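Local coordinates for protein enzyme subtilase SubTY from Bacillus sp. TY145 (Bacillus sp., PDB 5FFN) that probably hydrolyses peptide bonds in proteins as a calcium-binding serine endopeptidase of the subtilase family, at residues Gly211-Ala216 / Asp299-Gly304; Lys134-Met139 / Leu163-Ala168; Pro231-Glu236 / Thr246-Ser251; Met139-Ser144 / Gly179-Leu184; Glu279-Ala284 / Ser303-Pro308. All coordinates share one frame; numbering follows the deposited sequence.

Overall arrangement
From the N terminus, contact 2 closes first, joining strands 134-142 and 163-167 of the main sheet round helix 148-159. Contact 4 crosses it: starting at Met139, which both share, it ties the end of strand 134-142 to the sodium-binding loop before strand 188-194. Contact 1 then opens a long loop that returns at 299-304, joining segments of two calcium sites. Within it, contact 3 closes the hairpin leading into helix 250-267, where Ser251 O meets Ser140 of contact 4. Contact 5 begins on helix 273-286 and ends on the same returning chain as contact 1, sharing Ser303 and Gly304; it packs the C-terminal segment against that helix.

Contact 1 of 5, residues Gly211-Ala216 / Asp299-Gly304; sequences GNPATA and DDYASG. With CA (calcium ion), chain D; CA (calcium ion), chain C.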
# COMPACT_ATOMS: atom_id res chain seq x y z
N GLY A 211 -5.47 -1.57 14.13
CA GLY A 211 -6.50 -0.58 14.38
C GLY A 211 -6.79 -0.41 15.86
O GLY A 211 -6.13 -0.97 16.73
N ASN A 212 -7.81 0.39 16.12
CA ASN A 212 -8.23 0.72 17.47
C ASN A 212 -9.11 -0.43 18.01
O ASN A 212 -10.23 -0.63 17.55
CB ASN A 212 -9.00 2.05 17.40
CG ASN A 212 -9.50 2.51 18.77
OD1 ASN A 212 -9.21 1.88 19.79
ND2 ASN A 212 -10.18 3.65 18.80
N PRO A 213 -8.65 -1.15 19.07
CA PRO A 213 -9.51 -2.24 19.59
C PRO A 213 -10.93 -1.80 19.96
O PRO A 213 -11.88 -2.56 19.72
CB PRO A 213 -8.72 -2.76 20.80
CG PRO A 213 -7.31 -2.41 20.48
CD PRO A 213 -7.41 -1.04 19.86
N ALA A 214 -11.05 -0.55 20.42
CA ALA A 214 -12.31 0.04 20.91
C ALA A 214 -13.38 0.09 19.84
O ALA A 214 -14.57 0.08 20.17
CB ALA A 214 -12.07 1.45 21.44
N THR A 215 -13.00 0.10 18.56
CA THR A 215 -13.98 0.25 17.48
C THR A 215 -13.96 -0.89 16.46
O THR A 215 -14.61 -0.79 15.43
CB THR A 215 -13.81 1.62 16.76
OG1 THR A 215 -12.46 1.78 16.25
CG2 THR A 215 -14.11 2.72 17.72
N ALA A 216 -13.28 -1.97 16.77
CA ALA A 216 -13.29 -3.17 15.95
C ALA A 216 -14.34 -4.13 16.47
O ALA A 216 -14.48 -4.27 17.69
CB ALA A 216 -11.91 -3.87 15.96
N ASP A 299 -14.79 -9.36 12.92
CA ASP A 299 -14.07 -8.11 12.62
C ASP A 299 -13.12 -7.84 13.74
O ASP A 299 -13.52 -7.80 14.91
CB ASP A 299 -15.13 -7.03 12.46
CG ASP A 299 -14.57 -5.63 12.31
OD1 ASP A 299 -13.48 -5.49 11.75
OD2 ASP A 299 -15.30 -4.68 12.73
N ASP A 300 -11.83 -7.71 13.43
CA ASP A 300 -10.85 -7.51 14.48
C ASP A 300 -9.85 -6.43 14.05
O ASP A 300 -9.75 -6.03 12.88
CB ASP A 300 -10.16 -8.85 14.87
CG ASP A 300 -9.28 -9.40 13.77
OD1 ASP A 300 -8.27 -8.76 13.46
OD2 ASP A 300 -9.52 -10.52 13.30
N TYR A 301 -9.10 -5.96 15.03
CA TYR A 301 -8.22 -4.82 14.81
C TYR A 301 -6.84 -5.22 14.22
O TYR A 301 -6.03 -4.34 13.93
CB TYR A 301 -8.05 -4.00 16.09
CG TYR A 301 -7.49 -4.77 17.27
CD1 TYR A 301 -6.14 -4.97 17.41
CD2 TYR A 301 -8.34 -5.36 18.22
CE1 TYR A 301 -5.62 -5.73 18.50
CE2 TYR A 301 -7.85 -6.08 19.31
CZ TYR A 301 -6.48 -6.25 19.45
OH TYR A 301 -5.97 -6.98 20.54
N ALA A 302 -6.58 -6.52 13.97
CA ALA A 302 -5.41 -6.93 13.21
C ALA A 302 -5.67 -7.09 11.71
O ALA A 302 -4.85 -6.69 10.88
CB ALA A 302 -4.82 -8.25 13.74
N SER A 303 -6.81 -7.67 11.38
CA SER A 303 -7.10 -8.05 10.01
C SER A 303 -8.37 -7.38 9.43
O SER A 303 -8.70 -7.62 8.29
CB SER A 303 -7.25 -9.56 9.93
OG SER A 303 -8.42 -10.02 10.63
N GLY A 304 -9.08 -6.61 10.24
CA GLY A 304 -10.32 -6.00 9.81
C GLY A 304 -11.38 -7.05 9.52
O GLY A 304 -11.57 -7.99 10.28
CA CA D . -11.13 -11.92 12.18
CA CA C . -15.53 -0.30 13.40
O HOH W 1 -14.57 -2.16 12.41
O HOH W 2 -10.92 -10.78 10.06
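Gly211 and Tyr301 bring two irregular loops to a CA-CA distance of 4.6 Å, where Gly211 N donates to a lone pair of Tyr301 O 2.8 Å away. From there the 211-216 loop makes a short 3-10 turn at Pro213 and Ala214, with Asn212 OD1 closing an Asx turn onto Ala214 N, and returns to the other segment at Ala216. Tyr301 CG sits between the backbone N and the carbonyl carbon (chi1 58°), which turns one face of the ring to Pro213. Pro213 CG lies over the middle of that face, 3.8 Å from the centroid of the Tyr301 ring and 8° off its normal, a CH-pi contact. Ala216 CB presses on Tyr301 CB at 3.9 Å; the neighbouring Tyr301 N is buried without a partner. Asp299 OD2 accepts from the amides of Gly217 and Tyr219 and from a water 2.6 Å away that binds one calcium ion, itself held by Thr215 O. Asp300 serves the other calcium: OD2 binds the metal at 2.4 Å, while OD1 takes Ala302 N on its anti lone pair and Ser303 N on its syn side. Asp288, Ile289, Gly296, Gly298 and a water that donates to Ser303 OG and Gly304 O complete this second site. The contact thus joins two calcium-binding loops, and such surface sites are a common means of stabilising subtilases, probably here too.

Contact 2 of 5, residues Lys134-Met139 / Leu163-Ala168; sequences KVVINM and LIVAAA
Val136 pairs with Leu163, and the register runs on through Ile137-Ile164 and Asn138-Val165 to Met139-Ala166, in two parallel strands whose axes come within 4.7 Å and diverge by 19°. Five backbone hydrogen bonds pass between them, each strand donating and accepting in turn; the shortest, Ile137 N to Leu163 O at 2.8 Å, is nearly straight. Between them run CA-H...O contacts such as Ala166 CA to Met139 O at 3.2 Å.

On the face that carries Val136, Leu163 and Val165, the Val136 CG1 methyl is anti to its own backbone N (chi1 -178°), which directs it across to the neighbouring strand. There it meets Val165 CG2 at 3.8 Å and Leu163 CD2 at 4.0 Å. Asn138 shares this face, which helix 250-267 covers, and its ND2 is hydrogen-bonded to Ser140 OG.

On the other face Ile137 and Ile164 lie side by side and point the same way, Ile137 CD1 reaching Ile164 CG1 at 4.2 Å. Met139 runs alongside Ile164 as well; its chain bends at the last torsion (chi3 -72°), which brings the CE methyl to 3.6 Å from Ile164 CG2. Helix 114-131 packs on Ile137 and Met139.

The strands belong to a beta-alpha-beta unit, with helix 148-159 making the crossover in the subtilase sheet. Across the pair the side chains meet through aliphatic groups, so the polar links between the strands are all backbone ones, which satisfy the N-H and C=O groups in a largely apolar interior; Asn138, polar and buried, is answered by Ser140.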
# COMPACT_ATOMS: atom_id res chain seq x y z
N LYS A 134 -13.40 5.11 -14.40
CA LYS A 134 -13.51 4.37 -13.13
C LYS A 134 -12.07 4.20 -12.63
O LYS A 134 -11.24 3.59 -13.28
CB LYS A 134 -14.20 3.02 -13.33
CG LYS A 134 -15.65 3.13 -13.74
CD LYS A 134 -16.24 1.80 -14.13
CE LYS A 134 -17.50 1.98 -14.98
NZ LYS A 134 -18.38 3.07 -14.52
N VAL A 135 -11.77 4.78 -11.47
CA VAL A 135 -10.42 4.87 -11.01
C VAL A 135 -10.31 4.40 -9.56
O VAL A 135 -11.13 4.76 -8.71
CB VAL A 135 -9.85 6.32 -11.09
CG1 VAL A 135 -8.36 6.36 -10.72
CG2 VAL A 135 -10.12 6.94 -12.50
N VAL A 136 -9.29 3.60 -9.31
CA VAL A 136 -8.93 3.20 -7.97
C VAL A 136 -7.54 3.82 -7.68
O VAL A 136 -6.60 3.63 -8.46
CB VAL A 136 -8.78 1.68 -7.87
CG1 VAL A 136 -8.44 1.25 -6.40
CG2 VAL A 136 -10.07 0.99 -8.34
N ILE A 137 -7.42 4.54 -6.58
CA ILE A 137 -6.15 5.06 -6.12
C ILE A 137 -5.52 4.03 -5.22
O ILE A 137 -6.18 3.52 -4.29
CB ILE A 137 -6.32 6.35 -5.33
CG1 ILE A 137 -6.68 7.49 -6.27
CG2 ILE A 137 -5.05 6.64 -4.54
CD1 ILE A 137 -7.05 8.82 -5.56
N ASN A 138 -4.27 3.74 -5.49
CA ASN A 138 -3.40 3.01 -4.60
C ASN A 138 -2.38 3.91 -3.93
O ASN A 138 -1.56 4.55 -4.62
CB ASN A 138 -2.65 1.93 -5.39
CG ASN A 138 -1.83 0.99 -4.51
OD1 ASN A 138 -2.21 -0.17 -4.33
ND2 ASN A 138 -0.66 1.47 -3.99
N MET A 139 -2.41 3.92 -2.60
CA MET A 139 -1.40 4.66 -1.82
C MET A 139 -0.71 3.73 -0.82
O MET A 139 -1.16 3.48 0.32
CB MET A 139 -1.99 5.87 -1.12
CG MET A 139 -2.19 7.03 -2.04
SD MET A 139 -2.70 8.54 -1.19
CE MET A 139 -4.39 8.13 -0.76
N LEU A 163 -12.32 5.29 -5.78
CA LEU A 163 -12.04 4.40 -4.64
C LEU A 163 -10.60 4.67 -4.18
O LEU A 163 -9.69 4.76 -5.00
CB LEU A 163 -12.15 2.95 -5.05
CG LEU A 163 -12.01 1.94 -3.92
CD1 LEU A 163 -13.18 2.09 -2.94
CD2 LEU A 163 -11.93 0.56 -4.47
N ILE A 164 -10.40 4.77 -2.87
CA ILE A 164 -9.06 4.96 -2.30
C ILE A 164 -8.69 3.73 -1.45
O ILE A 164 -9.38 3.39 -0.47
CB ILE A 164 -8.94 6.27 -1.43
CG1 ILE A 164 -9.25 7.54 -2.27
CG2 ILE A 164 -7.56 6.43 -0.86
CD1 ILE A 164 -10.60 8.03 -2.06
N VAL A 165 -7.57 3.14 -1.82
CA VAL A 165 -7.02 1.99 -1.13
C VAL A 165 -5.62 2.35 -0.64
O VAL A 165 -4.80 2.86 -1.41
CB VAL A 165 -6.99 0.75 -2.08
CG1 VAL A 165 -6.49 -0.46 -1.30
CG2 VAL A 165 -8.38 0.45 -2.67
N ALA A 166 -5.34 2.14 0.66
CA ALA A 166 -4.13 2.64 1.28
C ALA A 166 -3.59 1.68 2.35
O ALA A 166 -4.35 0.92 2.99
CB ALA A 166 -4.32 4.04 1.86
N ALA A 167 -2.27 1.70 2.50
CA ALA A 167 -1.60 0.81 3.41
C ALA A 167 -1.98 1.14 4.87
O ALA A 167 -2.04 2.31 5.29
CB ALA A 167 -0.06 0.92 3.21
N ALA A 168 -2.17 0.10 5.68
CA ALA A 168 -2.43 0.31 7.11
C ALA A 168 -1.25 0.92 7.89
O ALA A 168 -1.43 1.56 8.92
CB ALA A 168 -2.86 -1.00 7.75

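Contact 3 of 5, residues Pro231-Glu236 / Thr246-Ser251; sequences PGASVE and TISGTS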
# COMPACT_ATOMS: atom_id res chain seq x y z
N PRO A 231 -1.98 -10.37 1.00
CA PRO A 231 -0.57 -10.77 0.99
C PRO A 231 0.38 -9.57 1.01
O PRO A 231 0.29 -8.68 0.13
CB PRO A 231 -0.42 -11.56 -0.32
CG PRO A 231 -1.77 -12.17 -0.54
CD PRO A 231 -2.74 -11.04 -0.08
N GLY A 232 1.24 -9.52 2.02
CA GLY A 232 2.14 -8.40 2.20
C GLY A 232 3.58 -8.72 2.58
O GLY A 232 4.41 -7.82 2.55
N ALA A 233 3.89 -9.98 2.85
CA ALA A 233 5.25 -10.38 3.29
C ALA A 233 5.89 -11.24 2.20
O ALA A 233 5.27 -12.19 1.70
CB ALA A 233 5.20 -11.10 4.63
N SER A 234 7.09 -10.83 1.78
CA SER A 234 7.87 -11.51 0.72
C SER A 234 7.16 -11.64 -0.60
O SER A 234 6.91 -12.73 -1.09
CB SER A 234 8.39 -12.85 1.21
OG SER A 234 9.12 -12.66 2.39
N VAL A 235 6.81 -10.49 -1.16
CA VAL A 235 6.08 -10.36 -2.39
C VAL A 235 7.02 -10.01 -3.55
O VAL A 235 7.60 -8.92 -3.59
CB VAL A 235 4.95 -9.25 -2.29
CG1 VAL A 235 4.33 -8.95 -3.62
CG2 VAL A 235 3.89 -9.72 -1.28
N GLU A 236 7.10 -10.91 -4.51
CA GLU A 236 7.82 -10.67 -5.76
C GLU A 236 7.02 -9.89 -6.78
O GLU A 236 5.83 -10.13 -7.01
CB GLU A 236 8.23 -12.03 -6.36
CG GLU A 236 9.07 -11.93 -7.59
CD GLU A 236 9.57 -13.30 -8.08
OE1 GLU A 236 9.13 -14.34 -7.50
OE2 GLU A 236 10.44 -13.30 -8.99
N THR A 246 11.83 -8.88 -4.47
CA THR A 246 10.98 -9.38 -3.41
C THR A 246 11.13 -8.47 -2.21
O THR A 246 12.18 -8.41 -1.54
CB THR A 246 11.24 -10.88 -3.09
OG1 THR A 246 10.94 -11.65 -4.26
CG2 THR A 246 10.40 -11.36 -1.93
N ILE A 247 10.04 -7.75 -1.91
CA ILE A 247 10.00 -6.89 -0.73
C ILE A 247 8.70 -7.15 0.10
O ILE A 247 7.83 -7.91 -0.33
CB ILE A 247 10.25 -5.36 -1.08
CG1 ILE A 247 9.28 -4.85 -2.13
CG2 ILE A 247 11.73 -5.17 -1.54
CD1 ILE A 247 9.22 -3.32 -2.27
N SER A 248 8.62 -6.55 1.28
CA SER A 248 7.50 -6.73 2.21
C SER A 248 6.93 -5.39 2.68
O SER A 248 7.61 -4.37 2.65
CB SER A 248 7.96 -7.48 3.46
OG SER A 248 8.49 -8.77 3.16
N GLY A 249 5.70 -5.45 3.19
CA GLY A 249 5.08 -4.35 3.88
C GLY A 249 3.60 -4.27 3.59
O GLY A 249 3.08 -4.95 2.70
N THR A 250 2.92 -3.38 4.31
CA THR A 250 1.53 -3.08 3.94
C THR A 250 1.49 -2.41 2.56
O THR A 250 0.48 -2.48 1.87
CB THR A 250 0.81 -2.31 5.01
OG1 THR A 250 1.54 -1.15 5.36
CG2 THR A 250 0.53 -3.19 6.19
N SER A 251 2.60 -1.81 2.15
CA SER A 251 2.81 -1.41 0.74
C SER A 251 2.48 -2.46 -0.32
O SER A 251 1.99 -2.12 -1.38
CB SER A 251 4.25 -0.95 0.49
OG SER A 251 4.47 0.37 0.96
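Val235 and Ile247 form the hydrogen-bonded antiparallel pair of a beta hairpin made by strands 235-238 and 244-247, and the returning strand leads directly into helix 250-267, with Gly249 as its N-cap. The tight part lies at this helix end. Gly232 O accepts from Gly249 N at 2.8 Å, and because Gly232 has no CB the two backbones can approach closely: a side chain there would be driven against Gly249 O. Beside it Ser248 OG, anti to its own carbonyl carbon (chi1 -59°), accepts an almost straight bond from Ser234 N at 2.8 Å. An alanine in place of Ser248 would probably leave the Ser234 amide without this acceptor and the bend before Val235 less firmly held. Val235 turns inward onto Met252 and His256.

The outer side is looser. Thr246, which is solvent-exposed, reaches two residues of the facing segment with its two branches: its CG2 rests 3.5 Å from Ser234 C, and OG1 lies over Glu236 CB at 3.4 Å. Glu236 extends away from the hairpin, and its OE1 is bonded to Ser4 OG.

Backbone bonds from Ser248 and Ser251 go to another protein chain, which docks against this segment. Gly249, Thr250 and Ser251 belong to the serine signature of subtilases, and Ser251 is probably the nucleophile of the catalytic triad; its OG is hydrogen-bonded to His72 NE2.

Contact 4 of 5, residues Met139-Ser144 / Gly179-Leu184; sequences MSLGSS and GFPGGL. With NA (sodium ion), chain E.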
# COMPACT_ATOMS: atom_id res chain seq x y z
N MET A 139 -2.41 3.92 -2.60
CA MET A 139 -1.40 4.66 -1.82
C MET A 139 -0.71 3.73 -0.82
O MET A 139 -1.16 3.48 0.32
CB MET A 139 -1.99 5.87 -1.12
CG MET A 139 -2.19 7.03 -2.04
SD MET A 139 -2.70 8.54 -1.19
CE MET A 139 -4.39 8.13 -0.76
N SER A 140 0.40 3.20 -1.30
CA SER A 140 1.32 2.41 -0.49
C SER A 140 2.29 3.33 0.26
O SER A 140 3.52 3.28 0.10
CB SER A 140 2.06 1.40 -1.38
OG SER A 140 1.16 0.39 -1.85
N LEU A 141 1.72 4.20 1.09
CA LEU A 141 2.45 5.28 1.70
C LEU A 141 1.63 5.86 2.84
O LEU A 141 0.45 5.57 2.97
CB LEU A 141 2.80 6.37 0.67
CG LEU A 141 1.62 7.05 -0.07
CD1 LEU A 141 0.80 7.96 0.82
CD2 LEU A 141 2.15 7.78 -1.29
N GLY A 142 2.27 6.67 3.65
CA GLY A 142 1.58 7.32 4.75
C GLY A 142 2.48 7.92 5.79
O GLY A 142 3.71 8.13 5.56
N SER A 143 1.85 8.20 6.93
CA SER A 143 2.47 8.78 8.13
C SER A 143 1.70 8.22 9.34
O SER A 143 0.53 7.86 9.25
CB SER A 143 2.44 10.31 8.15
OG SER A 143 1.11 10.82 8.12
N SER A 144 2.40 8.09 10.45
CA SER A 144 1.81 7.61 11.68
C SER A 144 0.66 8.49 12.13
O SER A 144 -0.41 8.01 12.51
CB SER A 144 2.89 7.56 12.75
OG SER A 144 2.35 7.07 13.93
N GLY A 179 -1.78 3.88 10.66
CA GLY A 179 -1.45 5.22 10.14
C GLY A 179 -2.42 5.71 9.06
O GLY A 179 -3.52 5.16 8.86
N PHE A 180 -2.01 6.77 8.41
CA PHE A 180 -2.84 7.58 7.52
C PHE A 180 -2.09 7.82 6.21
O PHE A 180 -0.88 8.03 6.23
CB PHE A 180 -3.19 8.91 8.22
CG PHE A 180 -4.02 8.70 9.44
CD1 PHE A 180 -3.41 8.40 10.66
CD2 PHE A 180 -5.42 8.70 9.36
CE1 PHE A 180 -4.19 8.11 11.79
CE2 PHE A 180 -6.20 8.43 10.48
CZ PHE A 180 -5.58 8.13 11.69
N PRO A 181 -2.81 7.87 5.08
CA PRO A 181 -4.29 7.93 5.01
C PRO A 181 -5.11 6.66 5.20
O PRO A 181 -6.33 6.74 5.17
CB PRO A 181 -4.52 8.48 3.57
CG PRO A 181 -3.42 7.95 2.84
CD PRO A 181 -2.22 8.01 3.74
N GLY A 182 -4.47 5.49 5.34
CA GLY A 182 -5.21 4.25 5.56
C GLY A 182 -6.32 4.36 6.59
O GLY A 182 -7.44 3.92 6.34
N GLY A 183 -6.00 4.96 7.75
CA GLY A 183 -6.90 5.11 8.88
C GLY A 183 -8.06 6.09 8.71
O GLY A 183 -8.89 6.23 9.63
N LEU A 184 -8.13 6.76 7.56
CA LEU A 184 -9.27 7.66 7.27
C LEU A 184 -10.54 6.88 7.00
O LEU A 184 -10.51 5.78 6.42
CB LEU A 184 -8.98 8.58 6.11
CG LEU A 184 -7.77 9.48 6.31
CD1 LEU A 184 -7.41 10.14 4.97
CD2 LEU A 184 -8.02 10.52 7.44
NA NA E . -9.73 3.66 6.58
O HOH W 3 -1.67 4.86 4.74
O HOH W 4 -0.85 10.92 6.00
O HOH W 5 -10.14 3.42 8.83
O HOH W 6 -10.36 1.35 6.55
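Ser143 and Phe180 form a single antiparallel hydrogen-bonded bridge, Ser143 N to Phe180 O at 2.8 Å and Phe180 N to Ser143 O at 2.9 Å, that fastens the end of strand 134-142 to the sodium-binding loop. Leu141 and Gly142 next to it pair in an antiparallel ladder with a strand of another protein chain, consistent with the way subtilases bind extended peptides. Gly142 suits this spot because a CB there would run into Phe180 O.

The Phe180 side chain follows the bridge outward. CB lies 4.0 Å from Ser143 O, and CG, anti to the carbonyl carbon (chi1 -64°), swings the ring alongside Ser144. CD1 then meets Ser144 O at 3.5 Å in the ring plane, an edge approach that CE1 shares more distantly, while on the other flank CD2 faces Leu184 CG. Lys146 and Arg224 pack on the Phe180 side chain.

Pro181 follows through a cis peptide bond, which turns its ring back toward Met139 and Leu141. Its CG touches Met139 CE at 3.7 Å, and CD lies 3.7 Å from Leu141 O. A glycine in place of Pro181 would probably open a gap beside the Met139 methyl and let the peptide turn to trans, disturbing the loop.

Gly182 O and Leu184 O bind the sodium ion, together with Ala187 O and two waters. Water also joins the segments, donating to Leu141 O and accepting from Gly182 N, each 2.9 Å away.

Contact 5 of 5, residues Glu279-Ala284 / Ser303-Pro308; sequences ELQNRA and SGFGYP
Ala284 stands where helix 273-286 meets the returning chain: its CB packs on Phe305 CB at 3.7 Å and lies close to Pro308 CD. Ala284 O faces the backbone that follows, touching Gly306 CA at 3.3 Å in a CA-H...O contact and accepting a weak, strongly bent bond from Tyr307 N. A side chain on Gly306 would collide with this oxygen. Next to it Pro308 CB rests 3.5 Å from Leu280 O and 3.9 Å from Arg283 CB. The aliphatic stem of Gln281 crosses the Phe305 ring at a slant, CB coming to 3.6 Å from Phe305 CD2, with its amide plane 60° from the ring.

In the second shell, Gln281 NE2 is held by Glu227 OE2, and the ring of Phe305 meets Tyr219 edge-to-face. Arg283 is extended from CG to NE, so that NE reaches Glu279 OE2 at 3.0 Å in a salt bridge, while NH1 bonds to Arg309 O. A type II' turn from Ser303 to Gly306 delivers Phe305 to the helix, and Tyr307 is directed away, with its OH on Ser13 OG. Helix 250-267 backs Leu280 and Pro308, and Val228 of strand 228-231 lies against Ala284 and Pro308.

With one weak polar link across, adhesion here is mainly apolar; firmer polar bonds run to other parts of the chain or along the helix, where they steady Gln281 and Arg283.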
# COMPACT_ATOMS: atom_id res chain seq x y z
N GLU A 279 -18.55 -4.47 -1.67
CA GLU A 279 -18.36 -5.84 -2.13
C GLU A 279 -16.96 -6.34 -1.71
O GLU A 279 -16.80 -7.51 -1.40
CB GLU A 279 -18.63 -5.94 -3.62
CG GLU A 279 -18.26 -7.20 -4.27
CD GLU A 279 -18.98 -8.46 -3.80
OE1 GLU A 279 -19.81 -8.50 -2.87
OE2 GLU A 279 -18.63 -9.51 -4.37
N LEU A 280 -15.96 -5.46 -1.67
CA LEU A 280 -14.68 -5.84 -1.02
C LEU A 280 -14.88 -6.27 0.44
O LEU A 280 -14.32 -7.27 0.90
CB LEU A 280 -13.61 -4.73 -1.13
CG LEU A 280 -13.01 -4.46 -2.51
CD1 LEU A 280 -12.18 -3.13 -2.45
CD2 LEU A 280 -12.15 -5.63 -2.97
N GLN A 281 -15.69 -5.51 1.16
CA GLN A 281 -16.01 -5.81 2.52
C GLN A 281 -16.76 -7.16 2.60
O GLN A 281 -16.45 -7.98 3.46
CB GLN A 281 -16.83 -4.68 3.10
CG GLN A 281 -16.06 -3.35 3.19
CD GLN A 281 -16.95 -2.19 3.63
OE1 GLN A 281 -18.16 -2.39 3.78
NE2 GLN A 281 -16.38 -0.97 3.80
N ASN A 282 -17.74 -7.37 1.70
CA ASN A 282 -18.56 -8.61 1.72
C ASN A 282 -17.65 -9.82 1.49
O ASN A 282 -17.73 -10.80 2.22
CB ASN A 282 -19.65 -8.60 0.63
CG ASN A 282 -20.71 -7.54 0.85
OD1 ASN A 282 -20.93 -7.05 1.97
ND2 ASN A 282 -21.39 -7.19 -0.22
N ARG A 283 -16.77 -9.68 0.52
CA ARG A 283 -15.81 -10.75 0.17
C ARG A 283 -14.86 -11.02 1.34
O ARG A 283 -14.49 -12.17 1.60
CB ARG A 283 -15.03 -10.40 -1.08
CG ARG A 283 -15.86 -10.55 -2.39
CD ARG A 283 -15.02 -10.19 -3.56
NE ARG A 283 -15.78 -10.25 -4.82
CZ ARG A 283 -15.30 -10.68 -5.99
NH1 ARG A 283 -14.09 -11.17 -6.11
NH2 ARG A 283 -16.06 -10.61 -7.07
N ALA A 284 -14.44 -9.95 2.01
CA ALA A 284 -13.51 -10.09 3.14
C ALA A 284 -14.10 -11.03 4.18
O ALA A 284 -13.41 -11.88 4.76
CB ALA A 284 -13.20 -8.69 3.76
N SER A 303 -6.81 -7.67 11.38
CA SER A 303 -7.10 -8.05 10.01
C SER A 303 -8.37 -7.38 9.43
O SER A 303 -8.70 -7.62 8.29
CB SER A 303 -7.25 -9.56 9.93
OG SER A 303 -8.42 -10.02 10.63
N GLY A 304 -9.08 -6.61 10.24
CA GLY A 304 -10.32 -6.00 9.81
C GLY A 304 -11.38 -7.05 9.52
O GLY A 304 -11.57 -7.99 10.28
N PHE A 305 -12.09 -6.86 8.41
CA PHE A 305 -13.22 -7.66 8.06
C PHE A 305 -12.81 -9.03 7.55
O PHE A 305 -13.63 -9.95 7.53
CB PHE A 305 -14.09 -7.02 6.96
CG PHE A 305 -14.85 -5.76 7.37
CD1 PHE A 305 -14.53 -5.02 8.51
CD2 PHE A 305 -15.85 -5.27 6.52
CE1 PHE A 305 -15.23 -3.82 8.84
CE2 PHE A 305 -16.55 -4.10 6.85
CZ PHE A 305 -16.24 -3.38 7.98
N GLY A 306 -11.55 -9.17 7.15
CA GLY A 306 -11.08 -10.44 6.64
C GLY A 306 -10.24 -10.23 5.40
O GLY A 306 -9.66 -9.15 5.16
N TYR A 307 -10.19 -11.28 4.61
CA TYR A 307 -9.35 -11.37 3.41
C TYR A 307 -10.18 -11.50 2.13
O TYR A 307 -10.61 -12.61 1.79
CB TYR A 307 -8.41 -12.57 3.60
CG TYR A 307 -7.47 -12.89 2.47
CD1 TYR A 307 -7.20 -11.97 1.43
CD2 TYR A 307 -6.79 -14.14 2.44
CE1 TYR A 307 -6.34 -12.28 0.38
CE2 TYR A 307 -5.89 -14.45 1.42
CZ TYR A 307 -5.65 -13.49 0.38
OH TYR A 307 -4.81 -13.75 -0.67
N PRO A 308 -10.37 -10.39 1.39
CA PRO A 308 -11.18 -10.48 0.15
C PRO A 308 -10.38 -11.15 -0.98
O PRO A 308 -9.18 -10.84 -1.21
CB PRO A 308 -11.46 -9.02 -0.19
CG PRO A 308 -10.20 -8.29 0.33
CD PRO A 308 -9.78 -9.05 1.56